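Local coordinates for regulator of Ty1 transposition protein 107 (Saccharomyces cerevisiae, PDB 3T7K) that binds the phosphorylated tail of histone H2A through its C-terminal tandem BRCT repeats during DNA damage repair, at residues Y21-V26 with P89-D94; D52-K55 with K59-C62; N61-P66 with E72-S77. All coordinates share one frame; numbering follows the deposited sequence.

Contact 1 of 3, residues Y21-V26 with P89-D94; sequences YDLKAV and PEFIID
Phe-91 meets Tyr-21 and Leu-23 where helix 90-99 packs against Leu-23 at the start of strand 23-27 and Tyr-21 in the loop just before it. Pro-89 O accepts a hydrogen bond from Ile-93 N, and Glu-90 O one from Asp-94 N. Phe-91 makes the contact with both. With CG anti to the backbone N (chi1 171°), the ring projects from the helix, CZ leading. The pair with Tyr-21 is a T-shaped aromatic stack, the edge of Phe-91 against one face of Tyr-21, with the planes at 86° and the centroids 5.1 Å apart. Phe-91 CZ sits off-centre over the tyrosine ring, 3.6 Å from Tyr-21 CD1, while Phe-91 CE1 lies 3.8 Å from Tyr-21 CE1. From the other flank of CZ, Phe-91 CE2 touches Leu-23 CD1 at 4.0 Å, so the leucine branch and the tyrosine face share the end of one ring. Further along, Ile-92 turns to Phe-64 of the neighbouring strand, and Asp-94 OD2 bonds the hydroxyl of Tyr-116. Ile-48 of strand 48-50 also touches all three side chains, which places them between the parallel sheet of this BRCT repeat and helix 90-99. The contact is apolar and buried, and the one polar group on the Tyr-21 ring, its OH, is satisfied by the carbonyl of Ile-111; the perpendicular rings let the slightly positive C-H edge of Phe-91 face the electron-rich face of Tyr-21, probably adding a weak electrostatic term to the dispersion.

Contact 2 of 3, residues D52-K55 with K59-C62; sequences DNIK and KLNC
Leu-60 holds CG anti to its carbonyl carbon (chi1 -50°) and extends onward with chi2 at 172°, which carries CD1 to the fork of Ile-54, whose CG1 is likewise anti to its own carbonyl carbon (chi1 -61°) and whose CG2 lies beside it. The leucine methyl rests in this fork almost evenly: Leu-60 CD1 is 3.7 Å from Ile-54 CG2 and the same 3.7 Å from Ile-54 CG1, with the branching carbon Ile-54 CB at 3.9 Å behind them. One methyl thus touches three atoms of its neighbour. The same Leu-60 CD1 comes within 4.4 Å of Lys-55 N, so it also lies against the backbone following the isoleucine. Both segments belong to the connection that follows strand 48-50 and leads into strand 62-64 of the parallel BRCT sheet. Val-26 of the inner strand 23-27 touches both Ile-54 and Leu-60, and Phe-80 also packs on the two, so the pair joins the apolar cluster of Val-26 and Phe-80 beside the sheet. Past this apolar patch the backbones are joined through solvent. Where the chain doubles back, Lys-55 O and Lys-59 N stand 4.0 Å apart, and a water bridges nearby instead: it donates to Lys-55 O at 3.1 Å and accepts from Leu-60 N at 2.9 Å. This one molecule gives a partner to a carbonyl and an amide, one from each segment. The lysine side chains lead outward from the contact, and Lys-59 NZ forms a salt bridge with Glu-81. Beyond Leu-60, Asn-61 passes to the sheet, with its side-chain OD1 bonded to Lys-24 N and its ND2 to Asp-22 O.

Contact 3 of 3, residues N61-P66 with E72-S77; sequences NCIFAP and EKFLKS
This is a buried, mainly apolar strand-on-helix contact in which Ile-63 and Ala-65 meet the helix 72-77 that follows strand 62-64. The two axes approach to 9.1 Å and run roughly antiparallel, 151° between their directions. Ile-63 carries most of it. Its CG1 branch stands anti to the backbone nitrogen (chi1 172°), which sends CD1 onto the helix, 3.8 Å from Ser-77 CB and 3.9 Å from Lys-73 O. The other branch, Ile-63 CG2, reaches Ser-77 OG at 3.7 Å, so both arms of the isoleucine straddle the serine. One turn earlier, Phe-74 presents the edge of its ring to the methyl of Ala-65, with Phe-74 CD1 3.9 Å from Ala-65 CB. Strand 62-64, helix 72-77 and strand 85-87 form a beta-alpha-beta crossover of the BRCT sheet, and Val-26 and Ala-86 on the adjoining strands also touch Ile-63. The serine hydroxyl is turned back on its own helix: Ser-77 OG donates to Phe-74 O at 2.8 Å, 18° from the carbonyl plane. With an alanine here the CB contact to Ile-63 would remain, but Phe-74 O would probably lose its hydroxyl donor and a small gap is likely to open beside Ile-63 CG2. On the side turned from the strand, Lys-76 NZ bridges to Glu-72 OE2 at 2.7 Å and also bonds Ser-159 in the helix 154-163. Lys-73 leads away from the strand to hydrogen-bond, through NZ, a modified side chain of the bound peptide, while Leu-75 packs on one of its apolar side chains.

Overall arrangement
All three contacts belong to one BRCT repeat and sit around its parallel sheet: contact 1 on the face covered by helix 90-99, contact 3 on that covered by helix 72-77, centres about 12 Å apart. The neighbouring strands 23-27 and 62-64, with Asn-61 just before the latter, join them through probable hydrogen bonds, Lys-24 O to Asn-61 N (2.9 Å) and Val-26 O to Phe-64 N (3.0 Å). Contact 2, its centre about 13 Å from that of contact 1, meets it where Val-26 CG1 packs on Leu-60 CD1 (3.4 Å); contact 3 lies about 8 Å from it, centre to centre. Asp-52 O accepts a hydrogen bond from Lys-73 NZ, which also bonds the peptide's modified side chain.

Contact 1 of 3, residues Y21-V26 with P89-D94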
ATOM      1  N   TYR C  21      18.367   6.080  -5.048  1.00 33.31           N
ATOM      2  CA  TYR C  21      18.422   5.208  -3.872  1.00 35.63           C
ATOM      3  C   TYR C  21      17.042   4.761  -3.400  1.00 35.21           C
ATOM      4  O   TYR C  21      16.914   3.745  -2.732  1.00 34.50           O
ATOM      5  CB  TYR C  21      19.174   5.891  -2.729  1.00 35.48           C
ATOM      6  CG  TYR C  21      20.643   6.019  -2.982  1.00 34.15           C
ATOM      7  CD1 TYR C  21      21.499   4.950  -2.764  1.00 36.57           C
ATOM      8  CD2 TYR C  21      21.176   7.203  -3.457  1.00 32.75           C
ATOM      9  CE1 TYR C  21      22.861   5.071  -3.006  1.00 36.23           C
ATOM     10  CE2 TYR C  21      22.520   7.329  -3.704  1.00 32.49           C
ATOM     11  CZ  TYR C  21      23.355   6.273  -3.485  1.00 34.69           C
ATOM     12  OH  TYR C  21      24.701   6.421  -3.720  1.00 37.86           O
ATOM     13  N   ASP C  22      16.016   5.524  -3.756  1.00 35.03           N
ATOM     14  CA  ASP C  22      14.643   5.165  -3.413  1.00 37.75           C
ATOM     15  C   ASP C  22      14.433   4.930  -1.903  1.00 35.67           C
ATOM     16  O   ASP C  22      13.888   3.910  -1.487  1.00 36.54           O
ATOM     17  CB  ASP C  22      14.175   3.947  -4.224  1.00 34.70           C
ATOM     18  CG  ASP C  22      12.725   3.641  -3.980  1.00 42.01           C
ATOM     19  OD1 ASP C  22      12.067   4.505  -3.346  1.00 48.12           O
ATOM     20  OD2 ASP C  22      12.209   2.546  -4.329  1.00 45.86           O
ATOM     21  N   LEU C  23      14.840   5.899  -1.090  1.00 35.00           N
ATOM     22  CA  LEU C  23      14.711   5.790   0.359  1.00 36.96           C
ATOM     23  C   LEU C  23      13.648   6.747   0.856  1.00 37.79           C
ATOM     24  O   LEU C  23      13.645   7.922   0.503  1.00 37.68           O
ATOM     25  CB  LEU C  23      16.049   6.104   1.047  1.00 32.32           C
ATOM     26  CG  LEU C  23      17.214   5.218   0.615  1.00 31.15           C
ATOM     27  CD1 LEU C  23      18.454   5.588   1.371  1.00 34.62           C
ATOM     28  CD2 LEU C  23      16.890   3.742   0.840  1.00 33.24           C
ATOM     29  N   LYS C  24      12.732   6.233   1.662  1.00 42.64           N
ATOM     30  CA  LYS C  24      11.817   7.080   2.417  1.00 38.87           C
ATOM     31  C   LYS C  24      12.140   6.798   3.886  1.00 35.64           C
ATOM     32  O   LYS C  24      11.707   5.789   4.433  1.00 29.42           O
ATOM     33  CB  LYS C  24      10.354   6.744   2.074  1.00 40.05           C
ATOM     34  CG  LYS C  24       9.957   7.077   0.629  1.00 42.77           C
ATOM     35  CD  LYS C  24       8.769   6.237   0.172  1.00 49.01           C
ATOM     36  CE  LYS C  24       9.118   4.745   0.119  1.00 51.96           C
ATOM     37  NZ  LYS C  24       7.918   3.829  -0.004  1.00 50.86           N
ATOM     38  N   ALA C  25      12.919   7.683   4.505  1.00 34.83           N
ATOM     39  CA  ALA C  25      13.498   7.400   5.813  1.00 36.12           C
ATOM     40  C   ALA C  25      13.006   8.328   6.931  1.00 41.72           C
ATOM     41  O   ALA C  25      12.406   9.387   6.678  1.00 38.80           O
ATOM     42  CB  ALA C  25      15.008   7.454   5.733  1.00 33.05           C
ATOM     43  N   VAL C  26      13.255   7.908   8.170  1.00 36.80           N
ATOM     44  CA  VAL C  26      13.296   8.828   9.280  1.00 40.30           C
ATOM     45  C   VAL C  26      14.662   8.599   9.895  1.00 36.99           C
ATOM     46  O   VAL C  26      15.239   7.545   9.694  1.00 38.12           O
ATOM     47  CB  VAL C  26      12.145   8.596  10.302  1.00 43.81           C
ATOM     48  CG1 VAL C  26      10.798   8.772   9.609  1.00 40.29           C
ATOM     49  CG2 VAL C  26      12.247   7.217  10.924  1.00 39.61           C
ATOM     50  N   PRO C  89      24.154   6.539   9.831  1.00 42.69           N
ATOM     51  CA  PRO C  89      24.139   7.888   9.267  1.00 42.23           C
ATOM     52  C   PRO C  89      25.340   8.123   8.348  1.00 40.65           C
ATOM     53  O   PRO C  89      25.285   8.982   7.480  1.00 42.92           O
ATOM     54  CB  PRO C  89      24.213   8.788  10.515  1.00 46.98           C
ATOM     55  CG  PRO C  89      24.809   7.914  11.577  1.00 43.94           C
ATOM     56  CD  PRO C  89      24.275   6.548  11.300  1.00 44.40           C
ATOM     57  N   GLU C  90      26.410   7.367   8.544  1.00 40.94           N
ATOM     58  CA  GLU C  90      27.598   7.467   7.699  1.00 43.20           C
ATOM     59  C   GLU C  90      27.258   7.367   6.196  1.00 47.80           C
ATOM     60  O   GLU C  90      27.987   7.887   5.343  1.00 47.07           O
ATOM     61  CB  GLU C  90      28.606   6.383   8.092  1.00 42.46           C
ATOM     62  CG  GLU C  90      29.479   6.712   9.300  1.00 47.35           C
ATOM     63  CD  GLU C  90      28.781   6.504  10.652  1.00 54.94           C
ATOM     64  OE1 GLU C  90      27.534   6.371  10.695  1.00 49.04           O
ATOM     65  OE2 GLU C  90      29.496   6.480  11.682  1.00 60.61           O
ATOM     66  N   PHE C  91      26.159   6.689   5.873  1.00 44.70           N
ATOM     67  CA  PHE C  91      25.705   6.608   4.490  1.00 43.67           C
ATOM     68  C   PHE C  91      25.477   7.998   3.918  1.00 46.35           C
ATOM     69  O   PHE C  91      26.079   8.372   2.910  1.00 43.03           O
ATOM     70  CB  PHE C  91      24.422   5.795   4.362  1.00 37.40           C
ATOM     71  CG  PHE C  91      23.799   5.868   2.992  1.00 37.61           C
ATOM     72  CD1 PHE C  91      24.242   5.040   1.970  1.00 42.62           C
ATOM     73  CD2 PHE C  91      22.780   6.762   2.725  1.00 34.92           C
ATOM     74  CE1 PHE C  91      23.673   5.108   0.701  1.00 39.20           C
ATOM     75  CE2 PHE C  91      22.209   6.842   1.465  1.00 38.13           C
ATOM     76  CZ  PHE C  91      22.660   6.014   0.448  1.00 41.05           C
ATOM     77  N   ILE C  92      24.581   8.746   4.551  1.00 42.35           N
ATOM     78  CA  ILE C  92      24.268  10.100   4.128  1.00 45.58           C
ATOM     79  C   ILE C  92      25.514  10.986   4.190  1.00 48.86           C
ATOM     80  O   ILE C  92      25.720  11.875   3.354  1.00 44.05           O
ATOM     81  CB  ILE C  92      23.173  10.713   5.012  1.00 43.96           C
ATOM     82  CG1 ILE C  92      21.888   9.898   4.914  1.00 42.32           C
ATOM     83  CG2 ILE C  92      22.906  12.146   4.612  1.00 44.66           C
ATOM     84  CD1 ILE C  92      21.148  10.105   3.626  1.00 37.51           C
ATOM     85  N   ILE C  93      26.354  10.734   5.184  1.00 48.07           N
ATOM     86  CA  ILE C  93      27.553  11.543   5.351  1.00 49.56           C
ATOM     87  C   ILE C  93      28.503  11.297   4.177  1.00 47.80           C
ATOM     88  O   ILE C  93      28.896  12.227   3.487  1.00 49.55           O
ATOM     89  CB  ILE C  93      28.245  11.278   6.712  1.00 48.08           C
ATOM     90  CG1 ILE C  93      27.393  11.829   7.861  1.00 47.99           C
ATOM     91  CG2 ILE C  93      29.615  11.932   6.758  1.00 50.63           C
ATOM     92  CD1 ILE C  93      27.998  11.584   9.226  1.00 48.60           C
ATOM     93  N   ASP C  94      28.861  10.038   3.953  1.00 48.03           N
ATOM     94  CA  ASP C  94      29.736   9.684   2.839  1.00 50.67           C
ATOM     95  C   ASP C  94      29.167  10.145   1.509  1.00 47.93           C
ATOM     96  O   ASP C  94      29.903  10.595   0.628  1.00 50.82           O
ATOM     97  CB  ASP C  94      29.969   8.181   2.800  1.00 50.13           C
ATOM     98  CG  ASP C  94      30.807   7.706   3.957  1.00 53.69           C
ATOM     99  OD1 ASP C  94      31.317   8.578   4.694  1.00 50.61           O
ATOM    100  OD2 ASP C  94      30.966   6.472   4.121  1.00 56.18           O
TER

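Contact 2 of 3, residues D52-K55 with K59-C62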
ATOM      1  N   ASP C  52      10.030  13.970   9.014  1.00 48.91           N
ATOM      2  CA  ASP C  52      10.254  14.394  10.396  1.00 49.14           C
ATOM      3  C   ASP C  52       9.702  13.344  11.358  1.00 43.47           C
ATOM      4  O   ASP C  52      10.346  12.961  12.331  1.00 47.07           O
ATOM      5  CB  ASP C  52       9.582  15.750  10.645  1.00 48.79           C
ATOM      6  OD1 ASP C  52      10.298  16.426   8.464  0.47 49.35           O
ATOM      7  OD2 ASP C  52       9.951  18.002   9.948  0.43 50.13           O
ATOM      8  N   ASN C  53       8.499  12.874  11.059  1.00 43.94           N
ATOM      9  CA  ASN C  53       7.819  11.911  11.902  1.00 47.75           C
ATOM     10  C   ASN C  53       7.313  10.770  11.045  1.00 46.43           C
ATOM     11  O   ASN C  53       7.263  10.893   9.823  1.00 43.67           O
ATOM     12  CB  ASN C  53       6.642  12.584  12.608  1.00 46.62           C
ATOM     13  CG  ASN C  53       7.046  13.855  13.323  0.76 45.75           C
ATOM     14  OD1 ASN C  53       6.694  14.958  12.903  0.56 48.18           O
ATOM     15  ND2 ASN C  53       7.790  13.709  14.415  0.50 45.34           N
ATOM     16  N   ILE C  54       6.924   9.669  11.682  1.00 41.89           N
ATOM     17  CA  ILE C  54       6.433   8.501  10.955  1.00 42.64           C
ATOM     18  C   ILE C  54       4.936   8.582  10.690  1.00 46.82           C
ATOM     19  O   ILE C  54       4.133   8.622  11.618  1.00 49.09           O
ATOM     20  CB  ILE C  54       6.739   7.199  11.714  1.00 41.93           C
ATOM     21  CG1 ILE C  54       8.250   7.018  11.878  1.00 45.00           C
ATOM     22  CG2 ILE C  54       6.135   5.996  10.993  1.00 40.71           C
ATOM     23  CD1 ILE C  54       8.660   5.763  12.651  1.00 38.28           C
ATOM     24  N   LYS C  55       4.558   8.607   9.417  1.00 46.28           N
ATOM     25  CA  LYS C  55       3.150   8.598   9.049  1.00 47.60           C
ATOM     26  C   LYS C  55       2.834   7.373   8.185  1.00 50.35           C
ATOM     27  O   LYS C  55       3.458   7.151   7.144  1.00 46.18           O
ATOM     28  CB  LYS C  55       2.777   9.887   8.325  1.00 50.52           C
ATOM     29  CG  LYS C  55       1.290  10.029   8.051  0.31 52.43           C
ATOM     30  CD  LYS C  55       1.028  10.470   6.617  0.65 53.98           C
ATOM     31  CE  LYS C  55      -0.350  11.094   6.488  0.81 56.26           C
ATOM     32  NZ  LYS C  55      -0.489  12.267   7.401  0.84 59.81           N
ATOM     33  N   LYS C  59       4.602   5.397   3.740  1.00 49.85           N
ATOM     34  CA  LYS C  59       5.210   4.115   3.411  1.00 47.89           C
ATOM     35  C   LYS C  59       6.727   4.160   3.542  1.00 45.88           C
ATOM     36  O   LYS C  59       7.451   3.794   2.616  1.00 42.90           O
ATOM     37  CB  LYS C  59       4.807   3.697   1.997  1.00 52.60           C
ATOM     38  CG  LYS C  59       3.338   3.316   1.867  1.00 55.86           C
ATOM     39  CD  LYS C  59       3.002   2.155   2.801  0.52 51.13           C
ATOM     40  CE  LYS C  59       1.538   1.763   2.702  0.43 52.39           C
ATOM     41  NZ  LYS C  59       1.195   0.664   3.650  0.66 48.52           N
ATOM     42  N   LEU C  60       7.210   4.618   4.691  1.00 39.70           N
ATOM     43  CA  LEU C  60       8.641   4.658   4.933  1.00 39.91           C
ATOM     44  C   LEU C  60       9.224   3.266   4.729  1.00 37.92           C
ATOM     45  O   LEU C  60       8.543   2.267   4.953  1.00 35.20           O
ATOM     46  CB  LEU C  60       8.933   5.145   6.344  1.00 35.60           C
ATOM     47  CG  LEU C  60       8.210   6.438   6.711  1.00 41.10           C
ATOM     48  CD1 LEU C  60       8.397   6.759   8.197  1.00 40.44           C
ATOM     49  CD2 LEU C  60       8.682   7.574   5.852  1.00 39.30           C
ATOM     50  N   ASN C  61      10.478   3.200   4.293  1.00 34.31           N
ATOM     51  CA  ASN C  61      11.119   1.909   4.083  1.00 33.11           C
ATOM     52  C   ASN C  61      12.521   1.868   4.675  1.00 29.02           C
ATOM     53  O   ASN C  61      13.232   0.884   4.537  1.00 32.00           O
ATOM     54  CB  ASN C  61      11.154   1.560   2.586  1.00 34.48           C
ATOM     55  CG  ASN C  61      11.973   2.555   1.762  1.00 35.27           C
ATOM     56  OD1 ASN C  61      12.750   3.334   2.303  1.00 31.77           O
ATOM     57  ND2 ASN C  61      11.792   2.528   0.440  1.00 38.74           N
ATOM     58  N   CYS C  62      12.914   2.937   5.351  1.00 30.89           N
ATOM     59  CA  CYS C  62      14.291   3.071   5.786  1.00 32.85           C
ATOM     60  C   CYS C  62      14.408   3.774   7.127  1.00 32.96           C
ATOM     61  O   CYS C  62      13.600   4.630   7.474  1.00 35.86           O
ATOM     62  CB  CYS C  62      15.073   3.854   4.722  1.00 34.73           C
ATOM     63  SG  CYS C  62      16.810   4.135   5.093  1.00 37.62           S
TER
HETATM   64  O   HOH W   1       5.489   4.785   6.965  1.00 41.19           O

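Contact 3 of 3, residues N61-P66 with E72-S77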
ATOM      1  N   ASN C  61      10.478   3.200   4.293  1.00 34.31           N
ATOM      2  CA  ASN C  61      11.119   1.909   4.083  1.00 33.11           C
ATOM      3  C   ASN C  61      12.521   1.868   4.675  1.00 29.02           C
ATOM      4  O   ASN C  61      13.232   0.884   4.537  1.00 32.00           O
ATOM      5  CB  ASN C  61      11.154   1.560   2.586  1.00 34.48           C
ATOM      6  CG  ASN C  61      11.973   2.555   1.762  1.00 35.27           C
ATOM      7  OD1 ASN C  61      12.750   3.334   2.303  1.00 31.77           O
ATOM      8  ND2 ASN C  61      11.792   2.528   0.440  1.00 38.74           N
ATOM      9  N   CYS C  62      12.914   2.937   5.351  1.00 30.89           N
ATOM     10  CA  CYS C  62      14.291   3.071   5.786  1.00 32.85           C
ATOM     11  C   CYS C  62      14.408   3.774   7.127  1.00 32.96           C
ATOM     12  O   CYS C  62      13.600   4.630   7.474  1.00 35.86           O
ATOM     13  CB  CYS C  62      15.073   3.854   4.722  1.00 34.73           C
ATOM     14  SG  CYS C  62      16.810   4.135   5.093  1.00 37.62           S
ATOM     15  N   ILE C  63      15.437   3.425   7.883  1.00 33.67           N
ATOM     16  CA  ILE C  63      15.735   4.145   9.106  1.00 37.04           C
ATOM     17  C   ILE C  63      17.221   4.394   9.182  1.00 33.08           C
ATOM     18  O   ILE C  63      18.009   3.497   8.926  1.00 33.86           O
ATOM     19  CB  ILE C  63      15.282   3.365  10.368  1.00 37.00           C
ATOM     20  CG1 ILE C  63      15.790   4.065  11.624  1.00 40.40           C
ATOM     21  CG2 ILE C  63      15.802   1.944  10.353  1.00 32.23           C
ATOM     22  CD1 ILE C  63      14.682   4.619  12.478  1.00 42.00           C
ATOM     23  N   PHE C  64      17.595   5.629   9.495  1.00 33.82           N
ATOM     24  CA  PHE C  64      18.985   5.969   9.764  1.00 37.80           C
ATOM     25  C   PHE C  64      19.189   6.062  11.265  1.00 36.32           C
ATOM     26  O   PHE C  64      18.473   6.790  11.942  1.00 39.88           O
ATOM     27  CB  PHE C  64      19.346   7.309   9.123  1.00 38.30           C
ATOM     28  CG  PHE C  64      19.355   7.274   7.609  1.00 34.58           C
ATOM     29  CD1 PHE C  64      20.420   6.717   6.924  1.00 36.58           C
ATOM     30  CD2 PHE C  64      18.294   7.789   6.886  1.00 34.74           C
ATOM     31  CE1 PHE C  64      20.426   6.678   5.530  1.00 32.88           C
ATOM     32  CE2 PHE C  64      18.294   7.750   5.499  1.00 40.01           C
ATOM     33  CZ  PHE C  64      19.361   7.188   4.824  1.00 35.46           C
ATOM     34  N   ALA C  65      20.170   5.327  11.774  1.00 32.24           N
ATOM     35  CA  ALA C  65      20.481   5.331  13.197  1.00 40.64           C
ATOM     36  C   ALA C  65      21.892   4.819  13.370  1.00 40.37           C
ATOM     37  O   ALA C  65      22.329   3.936  12.639  1.00 36.79           O
ATOM     38  CB  ALA C  65      19.491   4.444  13.980  1.00 35.41           C
ATOM     39  N   PRO C  66      22.618   5.380  14.342  1.00 45.67           N
ATOM     40  CA  PRO C  66      23.981   4.945  14.672  1.00 43.58           C
ATOM     41  C   PRO C  66      24.027   3.517  15.193  1.00 45.07           C
ATOM     42  O   PRO C  66      25.041   2.842  15.006  1.00 49.26           O
ATOM     43  CB  PRO C  66      24.418   5.939  15.755  1.00 46.10           C
ATOM     44  CG  PRO C  66      23.150   6.540  16.266  1.00 50.13           C
ATOM     45  CD  PRO C  66      22.214   6.572  15.099  1.00 43.95           C
ATOM     46  N   GLU C  72      11.182   5.685  20.110  1.00 34.92           N
ATOM     47  CA  GLU C  72       9.922   5.426  19.425  1.00 38.52           C
ATOM     48  C   GLU C  72      10.136   5.180  17.927  1.00 39.23           C
ATOM     49  O   GLU C  72       9.551   4.268  17.339  1.00 36.86           O
ATOM     50  CB  GLU C  72       8.973   6.607  19.618  1.00 38.43           C
ATOM     51  CG  GLU C  72       7.656   6.472  18.874  1.00 41.59           C
ATOM     52  CD  GLU C  72       6.751   7.669  19.087  1.00 48.86           C
ATOM     53  OE1 GLU C  72       7.233   8.677  19.643  1.00 52.14           O
ATOM     54  OE2 GLU C  72       5.559   7.610  18.706  1.00 51.60           O
ATOM     55  N   LYS C  73      10.989   5.992  17.315  1.00 38.18           N
ATOM     56  CA  LYS C  73      11.222   5.890  15.874  1.00 39.86           C
ATOM     57  C   LYS C  73      11.852   4.570  15.478  1.00 38.13           C
ATOM     58  O   LYS C  73      11.387   3.915  14.539  1.00 37.82           O
ATOM     59  CB  LYS C  73      12.084   7.048  15.383  1.00 36.99           C
ATOM     60  CG  LYS C  73      11.286   8.256  14.963  1.00 42.05           C
ATOM     61  CD  LYS C  73      12.223   9.381  14.557  1.00 45.46           C
ATOM     62  CE  LYS C  73      11.476  10.504  13.881  1.00 43.94           C
ATOM     63  NZ  LYS C  73      12.324  11.725  13.823  1.00 42.06           N
ATOM     64  N   PHE C  74      12.908   4.177  16.188  1.00 36.75           N
ATOM     65  CA  PHE C  74      13.521   2.893  15.917  1.00 34.35           C
ATOM     66  C   PHE C  74      12.531   1.742  16.081  1.00 37.46           C
ATOM     67  O   PHE C  74      12.441   0.883  15.219  1.00 33.39           O
ATOM     68  CB  PHE C  74      14.760   2.643  16.774  1.00 35.80           C
ATOM     69  CG  PHE C  74      15.684   1.637  16.172  1.00 39.24           C
ATOM     70  CD1 PHE C  74      16.690   2.037  15.300  1.00 39.64           C
ATOM     71  CD2 PHE C  74      15.502   0.283  16.400  1.00 39.00           C
ATOM     72  CE1 PHE C  74      17.531   1.111  14.705  1.00 38.30           C
ATOM     73  CE2 PHE C  74      16.342  -0.651  15.811  1.00 41.22           C
ATOM     74  CZ  PHE C  74      17.361  -0.230  14.957  1.00 43.20           C
ATOM     75  N   LEU C  75      11.787   1.722  17.187  1.00 37.58           N
ATOM     76  CA  LEU C  75      10.879   0.605  17.435  1.00 35.68           C
ATOM     77  C   LEU C  75       9.799   0.559  16.372  1.00 33.94           C
ATOM     78  O   LEU C  75       9.382  -0.522  15.929  1.00 34.27           O
ATOM     79  CB  LEU C  75      10.244   0.726  18.824  1.00 33.54           C
ATOM     80  CG  LEU C  75      11.239   0.609  19.977  1.00 34.36           C
ATOM     81  CD1 LEU C  75      10.569   0.976  21.305  1.00 35.92           C
ATOM     82  CD2 LEU C  75      11.814  -0.782  20.024  1.00 35.13           C
ATOM     83  N   LYS C  76       9.336   1.735  15.966  1.00 33.31           N
ATOM     84  CA  LYS C  76       8.295   1.804  14.944  1.00 36.58           C
ATOM     85  C   LYS C  76       8.827   1.414  13.576  1.00 37.17           C
ATOM     86  O   LYS C  76       8.094   0.856  12.756  1.00 35.40           O
ATOM     87  CB  LYS C  76       7.672   3.194  14.864  1.00 36.24           C
ATOM     88  CG  LYS C  76       6.495   3.423  15.813  1.00 37.27           C
ATOM     89  CD  LYS C  76       6.061   4.888  15.752  1.00 39.61           C
ATOM     90  CE  LYS C  76       4.837   5.160  16.605  1.00 46.26           C
ATOM     91  NZ  LYS C  76       4.446   6.596  16.518  1.00 45.51           N
ATOM     92  N   SER C  77      10.097   1.721  13.316  1.00 36.95           N
ATOM     93  CA  SER C  77      10.657   1.383  12.012  1.00 36.10           C
ATOM     94  C   SER C  77      10.527  -0.124  11.798  1.00 36.25           C
ATOM     95  O   SER C  77      10.482  -0.600  10.660  1.00 33.26           O
ATOM     96  CB  SER C  77      12.116   1.810  11.910  1.00 31.80           C
ATOM     97  OG  SER C  77      12.966   0.856  12.510  1.00 32.83           O
TER